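Insect group II chitinase (Ostrinia furnacalis, PDB 5Y2A) probably hydrolyses chitin, cleaving its beta-1,4-linked N-acetylglucosamine chains as a catalytic domain of a family 18 glycosyl hydrolase. Local coordinates at residues V109-E113 with A155-M161. Numbering follows the deposited sequence.
Sequences VDFLE and AFNRRGM
Two neighbouring outer helices of the GH18 TIM barrel run side by side here, helix 109-113 and helix 155-159, the axes of these short segments 11.8 Å apart at closest approach and inclined at 38° (signed crossing angle -38°). CA of Val-109 lies 7.4 Å from CA of Phe-156, the nearest CA pair between the two segments. The second helix closes in a Schellman motif: Gly-160 takes positive phi (67°), Met-161 N hydrogen-bonds to Phe-156 O (3.1 Å) and Gly-160 N, weakly, to Asn-157 O (3.4 Å), sending the chain into strand 162-167. Val-109 (chi1 t) lies between the helices, CA-CB sideways, its CG2 3.8 Å from Phe-156 CE1 and 3.9 Å from CE of Met-161 (mtm). Deeper in, Leu-112 CD1 meets Phe-156 CZ at 3.6 Å; both side chains rest on Leu-120 of strand 119-123, joining the helices to the barrel wall. Toward solvent, Arg-159 (chi1 m, chi2 m) bends across Val-109 and reaches Glu-113 (chi1 m, chi2 t) in a salt bridge, Glu-113 OE1 to Arg-159 NH1, 3.1 Å.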
loop_
_atom_site.group_PDB
_atom_site.type_symbol
_atom_site.label_atom_id
_atom_site.label_comp_id
_atom_site.label_asym_id
_atom_site.label_seq_id
_atom_site.Cartn_x
_atom_site.Cartn_y
_atom_site.Cartn_z
ATOM N N VAL A 109 27.696 -0.925 -14.750
ATOM C CA VAL A 109 28.933 -0.171 -14.549
ATOM C C VAL A 109 28.793 1.241 -15.106
ATOM O O VAL A 109 29.164 2.225 -14.455
ATOM C CB VAL A 109 30.123 -0.915 -15.181
ATOM C CG1 VAL A 109 31.350 -0.015 -15.221
ATOM C CG2 VAL A 109 30.417 -2.189 -14.402
ATOM N N ASP A 110 28.250 1.360 -16.319
ATOM C CA ASP A 110 28.081 2.675 -16.931
ATOM C C ASP A 110 27.049 3.513 -16.185
ATOM O O ASP A 110 27.243 4.719 -15.991
ATOM C CB ASP A 110 27.683 2.514 -18.397
ATOM C CG ASP A 110 28.784 1.894 -19.228
ATOM O OD1 ASP A 110 29.969 2.124 -18.905
ATOM O OD2 ASP A 110 28.464 1.170 -20.194
ATOM N N PHE A 111 25.943 2.893 -15.765
ATOM C CA PHE A 111 24.919 3.621 -15.016
ATOM C C PHE A 111 25.502 4.206 -13.734
ATOM O O PHE A 111 25.307 5.387 -13.427
ATOM C CB PHE A 111 23.746 2.686 -14.705
ATOM C CG PHE A 111 22.504 3.394 -14.219
ATOM C CD1 PHE A 111 22.347 3.707 -12.877
ATOM C CD2 PHE A 111 21.488 3.725 -15.103
ATOM C CE1 PHE A 111 21.202 4.352 -12.424
ATOM C CE2 PHE A 111 20.338 4.368 -14.657
ATOM C CZ PHE A 111 20.196 4.682 -13.313
ATOM N N LEU A 112 26.240 3.390 -12.983
ATOM C CA LEU A 112 26.801 3.842 -11.715
ATOM C C LEU A 112 27.800 4.973 -11.926
ATOM O O LEU A 112 27.752 5.998 -11.235
ATOM C CB LEU A 112 27.455 2.657 -11.004
ATOM C CG LEU A 112 26.462 1.547 -10.664
ATOM C CD1 LEU A 112 27.191 0.256 -10.324
ATOM C CD2 LEU A 112 25.555 1.981 -9.523
ATOM N N GLU A 113 28.720 4.805 -12.881
ATOM C CA GLU A 113 29.719 5.840 -13.135
ATOM C C GLU A 113 29.081 7.121 -13.646
ATOM O O GLU A 113 29.571 8.219 -13.352
ATOM C CB GLU A 113 30.758 5.331 -14.126
ATOM C CG GLU A 113 31.506 4.128 -13.614
ATOM C CD GLU A 113 32.717 3.798 -14.447
ATOM O OE1 GLU A 113 33.649 3.192 -13.892
ATOM O OE2 GLU A 113 32.747 4.162 -15.641
ATOM N N ALA A 155 33.745 -7.645 -12.708
ATOM C CA ALA A 155 33.700 -6.386 -13.447
ATOM C C ALA A 155 33.950 -5.195 -12.529
ATOM O O ALA A 155 34.635 -4.241 -12.917
ATOM C CB ALA A 155 32.360 -6.237 -14.167
ATOM N N PHE A 156 33.402 -5.226 -11.311
ATOM C CA PHE A 156 33.586 -4.096 -10.401
ATOM C C PHE A 156 35.042 -3.954 -9.967
ATOM O O PHE A 156 35.514 -2.830 -9.757
ATOM C CB PHE A 156 32.680 -4.240 -9.173
ATOM C CG PHE A 156 31.254 -3.790 -9.397
ATOM C CD1 PHE A 156 30.722 -3.710 -10.675
ATOM C CD2 PHE A 156 30.448 -3.443 -8.323
ATOM C CE1 PHE A 156 29.415 -3.298 -10.875
ATOM C CE2 PHE A 156 29.136 -3.032 -8.514
ATOM C CZ PHE A 156 28.623 -2.956 -9.793
ATOM N N ASN A 157 35.763 -5.072 -9.822
ATOM C CA ASN A 157 37.157 -5.004 -9.378
ATOM C C ASN A 157 38.037 -4.257 -10.373
ATOM O O ASN A 157 38.964 -3.550 -9.968
ATOM C CB ASN A 157 37.707 -6.415 -9.170
ATOM C CG ASN A 157 37.280 -7.019 -7.852
ATOM O OD1 ASN A 157 36.743 -6.330 -6.981
ATOM N ND2 ASN A 157 37.506 -8.320 -7.701
ATOM N N ARG A 158 37.754 -4.383 -11.672
ATOM C CA ARG A 158 38.460 -3.596 -12.682
ATOM C C ARG A 158 38.210 -2.107 -12.515
ATOM O O ARG A 158 39.024 -1.296 -12.976
ATOM C CB ARG A 158 38.024 -4.019 -14.076
ATOM C CG ARG A 158 38.081 -5.507 -14.322
ATOM C CD ARG A 158 37.934 -5.814 -15.798
ATOM N NE ARG A 158 37.095 -6.994 -15.972
ATOM C CZ ARG A 158 37.548 -8.209 -16.255
ATOM N NH1 ARG A 158 38.848 -8.414 -16.419
ATOM N NH2 ARG A 158 36.696 -9.218 -16.375
ATOM N N ARG A 159 37.116 -1.735 -11.856
ATOM C CA ARG A 159 36.696 -0.350 -11.714
ATOM C C ARG A 159 36.854 0.185 -10.303
ATOM O O ARG A 159 36.599 1.373 -10.082
ATOM C CB ARG A 159 35.221 -0.207 -12.131
ATOM C CG ARG A 159 34.943 -0.444 -13.604
ATOM C CD ARG A 159 35.378 0.813 -14.316
ATOM N NE ARG A 159 35.334 0.771 -15.769
ATOM C CZ ARG A 159 35.627 1.820 -16.531
ATOM N NH1 ARG A 159 35.950 2.978 -15.966
ATOM N NH2 ARG A 159 35.575 1.726 -17.852
ATOM N N GLY A 160 37.298 -0.639 -9.359
ATOM C CA GLY A 160 37.410 -0.200 -7.982
ATOM C C GLY A 160 36.080 0.086 -7.322
ATOM O O GLY A 160 36.004 0.939 -6.432
ATOM N N MET A 161 35.020 -0.589 -7.745
ATOM C CA MET A 161 33.703 -0.346 -7.182
ATOM C C MET A 161 33.337 -1.401 -6.147
ATOM O O MET A 161 33.886 -2.506 -6.118
ATOM C CB MET A 161 32.639 -0.273 -8.280
ATOM C CG MET A 161 32.808 0.956 -9.164
ATOM S SD MET A 161 31.449 1.250 -10.312
ATOM C CE MET A 161 31.392 -0.310 -11.156
#